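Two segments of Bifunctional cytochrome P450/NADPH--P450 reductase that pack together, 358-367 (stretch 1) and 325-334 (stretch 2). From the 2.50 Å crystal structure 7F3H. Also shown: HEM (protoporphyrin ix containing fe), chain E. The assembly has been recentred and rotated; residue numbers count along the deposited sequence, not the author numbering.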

# COMPACT_ATOMS: atom_id res chain seq x y z
N ALA A 358 -17.69 0.58 -2.51
CA ALA A 358 -16.29 0.24 -2.73
C ALA A 358 -15.84 0.70 -4.12
O ALA A 358 -16.54 0.46 -5.12
CB ALA A 358 -16.08 -1.26 -2.53
N LEU A 359 -14.68 1.34 -4.20
CA LEU A 359 -14.04 1.59 -5.49
C LEU A 359 -13.31 0.33 -5.95
O LEU A 359 -12.29 -0.07 -5.36
CB LEU A 359 -13.07 2.77 -5.42
CG LEU A 359 -13.49 4.05 -4.71
CD1 LEU A 359 -12.39 5.07 -4.83
CD2 LEU A 359 -14.74 4.59 -5.33
N LEU A 360 -13.76 -0.27 -7.05
CA LEU A 360 -13.15 -1.50 -7.55
C LEU A 360 -11.93 -1.15 -8.41
O LEU A 360 -11.96 -1.16 -9.64
CB LEU A 360 -14.20 -2.33 -8.29
CG LEU A 360 -13.79 -3.72 -8.74
CD1 LEU A 360 -13.33 -4.61 -7.56
CD2 LEU A 360 -14.95 -4.35 -9.52
N ILE A 361 -10.82 -0.88 -7.70
CA ILE A 361 -9.63 -0.29 -8.34
C ILE A 361 -9.14 -1.08 -9.54
O ILE A 361 -8.85 -0.46 -10.58
CB ILE A 361 -8.53 -0.08 -7.29
CG1 ILE A 361 -8.95 0.85 -6.14
CG2 ILE A 361 -7.25 0.45 -7.93
CD1 ILE A 361 -9.26 2.33 -6.58
N PRO A 362 -8.99 -2.40 -9.50
CA PRO A 362 -8.54 -3.10 -10.71
C PRO A 362 -9.45 -2.87 -11.90
O PRO A 362 -8.97 -2.69 -13.02
CB PRO A 362 -8.53 -4.58 -10.29
CG PRO A 362 -8.49 -4.55 -8.84
CD PRO A 362 -9.16 -3.33 -8.37
N ALA A 363 -10.77 -2.88 -11.68
CA ALA A 363 -11.68 -2.66 -12.80
C ALA A 363 -11.60 -1.21 -13.28
O ALA A 363 -11.67 -0.95 -14.49
CB ALA A 363 -13.10 -3.05 -12.41
N LEU A 364 -11.46 -0.26 -12.35
CA LEU A 364 -11.32 1.16 -12.71
C LEU A 364 -10.01 1.42 -13.45
O LEU A 364 -9.97 2.16 -14.45
CB LEU A 364 -11.41 2.01 -11.44
CG LEU A 364 -11.04 3.49 -11.56
CD1 LEU A 364 -12.06 4.28 -12.37
CD2 LEU A 364 -10.89 4.06 -10.21
N HIS A 365 -8.91 0.87 -12.94
CA HIS A 365 -7.59 1.07 -13.52
C HIS A 365 -7.48 0.45 -14.90
O HIS A 365 -6.47 0.70 -15.59
CB HIS A 365 -6.56 0.50 -12.57
CG HIS A 365 -6.20 1.43 -11.46
ND1 HIS A 365 -5.16 1.17 -10.58
CD2 HIS A 365 -6.70 2.64 -11.10
CE1 HIS A 365 -5.05 2.18 -9.73
NE2 HIS A 365 -5.97 3.08 -10.03
N ARG A 366 -8.44 -0.39 -15.28
CA ARG A 366 -8.49 -1.06 -16.57
C ARG A 366 -9.77 -0.77 -17.35
O ARG A 366 -10.16 -1.56 -18.21
CB ARG A 366 -8.37 -2.56 -16.35
CG ARG A 366 -7.04 -2.99 -15.85
CD ARG A 366 -7.08 -4.48 -15.79
NE ARG A 366 -6.01 -4.99 -14.96
CZ ARG A 366 -5.12 -5.87 -15.39
NH1 ARG A 366 -5.20 -6.32 -16.63
NH2 ARG A 366 -4.15 -6.30 -14.57
N HIS A 367 -10.46 0.32 -17.06
CA HIS A 367 -11.73 0.56 -17.73
C HIS A 367 -11.50 0.99 -19.18
O HIS A 367 -10.78 1.96 -19.41
CB HIS A 367 -12.54 1.64 -17.01
CG HIS A 367 -14.00 1.60 -17.34
ND1 HIS A 367 -14.47 1.82 -18.61
CD2 HIS A 367 -15.08 1.30 -16.59
CE1 HIS A 367 -15.79 1.71 -18.62
NE2 HIS A 367 -16.18 1.38 -17.41
CHA HEM E . -3.59 6.08 3.11
CHB HEM E . 0.86 5.96 5.04
CHC HEM E . 2.46 3.48 1.16
CHD HEM E . -2.05 3.35 -0.62
C1A HEM E . -2.53 6.27 3.96
C2A HEM E . -2.59 6.91 5.25
C3A HEM E . -1.36 6.92 5.79
C4A HEM E . -0.49 6.21 4.87
CMA HEM E . -0.96 7.51 7.17
CAA HEM E . -3.86 7.56 5.83
CBA HEM E . -3.83 9.04 5.43
CGA HEM E . -5.01 9.82 6.01
O1A HEM E . -4.74 10.93 6.55
O2A HEM E . -6.19 9.36 6.07
C1B HEM E . 1.70 5.32 4.16
C2B HEM E . 3.14 5.13 4.31
C3B HEM E . 3.58 4.49 3.21
C4B HEM E . 2.42 4.20 2.37
CMB HEM E . 3.97 5.67 5.49
CAB HEM E . 4.98 3.96 2.83
CBB HEM E . 6.03 3.96 3.65
C1C HEM E . 1.38 3.21 0.34
C2C HEM E . 1.41 2.53 -0.96
C3C HEM E . 0.13 2.51 -1.39
C4C HEM E . -0.70 3.19 -0.45
CMC HEM E . 2.67 1.93 -1.64
CAC HEM E . -0.50 1.97 -2.67
CBC HEM E . 0.22 1.39 -3.62
C1D HEM E . -2.86 4.07 0.24
C2D HEM E . -4.30 4.25 0.10
C3D HEM E . -4.70 5.00 1.12
C4D HEM E . -3.56 5.32 1.96
CMD HEM E . -5.22 3.69 -1.03
CAD HEM E . -6.14 5.42 1.37
CBD HEM E . -6.71 4.29 2.17
CGD HEM E . -8.17 4.46 2.39
O1D HEM E . -8.65 3.78 3.33
O2D HEM E . -8.85 5.24 1.64
NA HEM E . -1.23 5.83 3.78
NB HEM E . 1.31 4.76 2.97
NC HEM E . 0.07 3.58 0.62
ND HEM E . -2.45 4.74 1.38
FE HEM E . -0.60 4.83 2.11
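Stretch 2, residues 325-334: ALRFWSTIPN

Stretch 2 runs against stretch 1 in the opposite sense, as the closest CA pairs establish: His-365 lies 5.5 Å (CA to CA) from Arg-327, Ile-361 5.1 Å (CA to CA) from Pro-333, and Leu-360 5.3 Å (CA to CA) from Asn-334, so numbers rise along one segment as they fall along the other. Stretch 2 enters as the last part of a helix, with Trp-329 N bonded to Ala-325 O at 2.7 Å, and then continues without regular structure. Its phi/psi values change from -68/-42 at Phe-328 to the extended angles of Ser-330 (-58/126) and Ile-332 (-107/95), while Thr-331 (-85/-17) and Pro-333 (-96/3) are not extended, so the segment past the helix is irregular. The contact buries 611 Å², both sides summed, and Arg-366, His-365, Arg-327 and Asn-334 contribute the most.

The helical part of stretch 2 meets the end of the short helix in stretch 1. The CA-to-CB bond of His-365 points toward stretch 2, and with chi1 at -82° the ring brings its edge to the backbone there. His-365 ND1 donates two weak hydrogen bonds, to Leu-326 O and to Arg-327 O, each 3.3 Å long; ND1 faces both carbonyls, and neither bond is well aligned, with N-H...O angles of 124° and 132°. Arg-327 answers in the other direction. Its CA-to-CB bond points sideways, but chi3 at 72° and chi4 at 82° bend the chain so that Arg-327 NH1 reaches His-365 O at 2.7 Å and 146°, a good hydrogen bond lying near the guanidinium plane.

Of Arg-366, 85 Å² is covered by stretch 2, the largest area for any residue. Its chain is extended at chi2 and chi3 (both t), which carries the guanidinium over Phe-328. The two planes are inclined by only 15° with centres 4.4 Å apart, and Arg-366 CZ lies 24° off the ring normal: a stacked cation-pi contact, with Arg-366 NH2 3.8 Å from Phe-328 CD1.

Farther along, the loop of stretch 2 passes the start of the stretch 1 helix, where Leu-360 is the N-cap residue. Ile-361 N donates to Pro-333 O at 3.2 Å and 145°, joining the backbones there. Pro-333 CB also packs on Pro-362 CD at 4.0 Å, while Ile-361 CG2 approaches Ser-330 CB at 3.7 Å. Beside Ala-358, Leu-359 and Leu-360, 74 Å² of Asn-334 is covered by stretch 1, and a CA-H...O contact places Asn-334 CA 3.5 Å from Leu-359 O with an angle of 163° at the hydrogen.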

# COMPACT_ATOMS: atom_id res chain seq x y z
N ALA A 325 2.83 -0.24 -12.88
CA ALA A 325 2.64 -1.41 -12.02
C ALA A 325 1.49 -1.17 -11.07
O ALA A 325 0.63 -2.03 -10.89
CB ALA A 325 3.92 -1.74 -11.26
N LEU A 326 1.41 0.05 -10.52
CA LEU A 326 0.28 0.42 -9.67
C LEU A 326 -1.03 0.47 -10.47
O LEU A 326 -2.10 0.30 -9.91
CB LEU A 326 0.55 1.76 -8.99
CG LEU A 326 1.54 1.78 -7.81
CD1 LEU A 326 1.72 3.18 -7.26
CD2 LEU A 326 1.16 0.84 -6.68
N ARG A 327 -0.97 0.71 -11.79
CA ARG A 327 -2.21 0.57 -12.54
C ARG A 327 -2.65 -0.90 -12.66
O ARG A 327 -3.83 -1.21 -12.49
CB ARG A 327 -2.11 1.22 -13.92
CG ARG A 327 -3.47 1.36 -14.61
CD ARG A 327 -3.34 2.03 -15.96
NE ARG A 327 -2.71 1.13 -16.93
CZ ARG A 327 -3.36 0.18 -17.60
NH1 ARG A 327 -4.66 0.00 -17.40
NH2 ARG A 327 -2.69 -0.61 -18.43
N PHE A 328 -1.72 -1.82 -12.97
CA PHE A 328 -2.08 -3.24 -13.00
C PHE A 328 -2.42 -3.81 -11.62
O PHE A 328 -3.32 -4.65 -11.52
CB PHE A 328 -0.98 -4.16 -13.56
CG PHE A 328 -0.95 -4.30 -15.05
CD1 PHE A 328 -1.83 -3.59 -15.85
CD2 PHE A 328 -0.23 -5.34 -15.62
CE1 PHE A 328 -1.84 -3.77 -17.23
CE2 PHE A 328 -0.24 -5.56 -17.00
CZ PHE A 328 -1.05 -4.75 -17.81
N TRP A 329 -1.66 -3.47 -10.58
CA TRP A 329 -1.69 -4.23 -9.32
C TRP A 329 -1.56 -3.29 -8.10
O TRP A 329 -0.70 -3.43 -7.25
CB TRP A 329 -0.59 -5.30 -9.30
CG TRP A 329 -0.87 -6.44 -10.25
CD1 TRP A 329 -0.21 -6.75 -11.41
CD2 TRP A 329 -1.92 -7.42 -10.12
NE1 TRP A 329 -0.78 -7.87 -12.01
CE2 TRP A 329 -1.85 -8.28 -11.24
CE3 TRP A 329 -2.91 -7.65 -9.16
CZ2 TRP A 329 -2.72 -9.35 -11.41
CZ3 TRP A 329 -3.78 -8.71 -9.34
CH2 TRP A 329 -3.67 -9.55 -10.45
N SER A 330 -2.45 -2.30 -8.05
CA SER A 330 -2.57 -1.41 -6.89
C SER A 330 -2.87 -2.23 -5.62
O SER A 330 -3.85 -2.99 -5.56
CB SER A 330 -3.68 -0.40 -7.19
OG SER A 330 -3.71 0.67 -6.28
N THR A 331 -2.05 -2.03 -4.58
CA THR A 331 -2.02 -2.99 -3.49
C THR A 331 -3.08 -2.75 -2.43
O THR A 331 -3.35 -3.67 -1.64
CB THR A 331 -0.62 -3.04 -2.85
OG1 THR A 331 -0.22 -1.73 -2.41
CG2 THR A 331 0.42 -3.53 -3.88
N ILE A 332 -3.71 -1.58 -2.36
CA ILE A 332 -4.97 -1.51 -1.63
C ILE A 332 -6.07 -1.38 -2.66
O ILE A 332 -6.36 -0.26 -3.14
CB ILE A 332 -5.06 -0.36 -0.61
CG1 ILE A 332 -3.93 -0.42 0.44
CG2 ILE A 332 -6.39 -0.47 0.10
CD1 ILE A 332 -3.93 0.78 1.44
N PRO A 333 -6.69 -2.48 -3.07
CA PRO A 333 -7.54 -2.46 -4.28
C PRO A 333 -9.05 -2.27 -4.09
O PRO A 333 -9.77 -2.32 -5.09
CB PRO A 333 -7.24 -3.84 -4.88
CG PRO A 333 -7.04 -4.74 -3.66
CD PRO A 333 -6.45 -3.85 -2.57
N ASN A 334 -9.58 -2.07 -2.88
CA ASN A 334 -11.04 -2.04 -2.76
C ASN A 334 -11.49 -1.16 -1.60
O ASN A 334 -12.47 -1.47 -0.92
CB ASN A 334 -11.62 -3.45 -2.60
CG ASN A 334 -12.96 -3.60 -3.29
OD1 ASN A 334 -13.33 -2.80 -4.17
ND2 ASN A 334 -13.71 -4.61 -2.89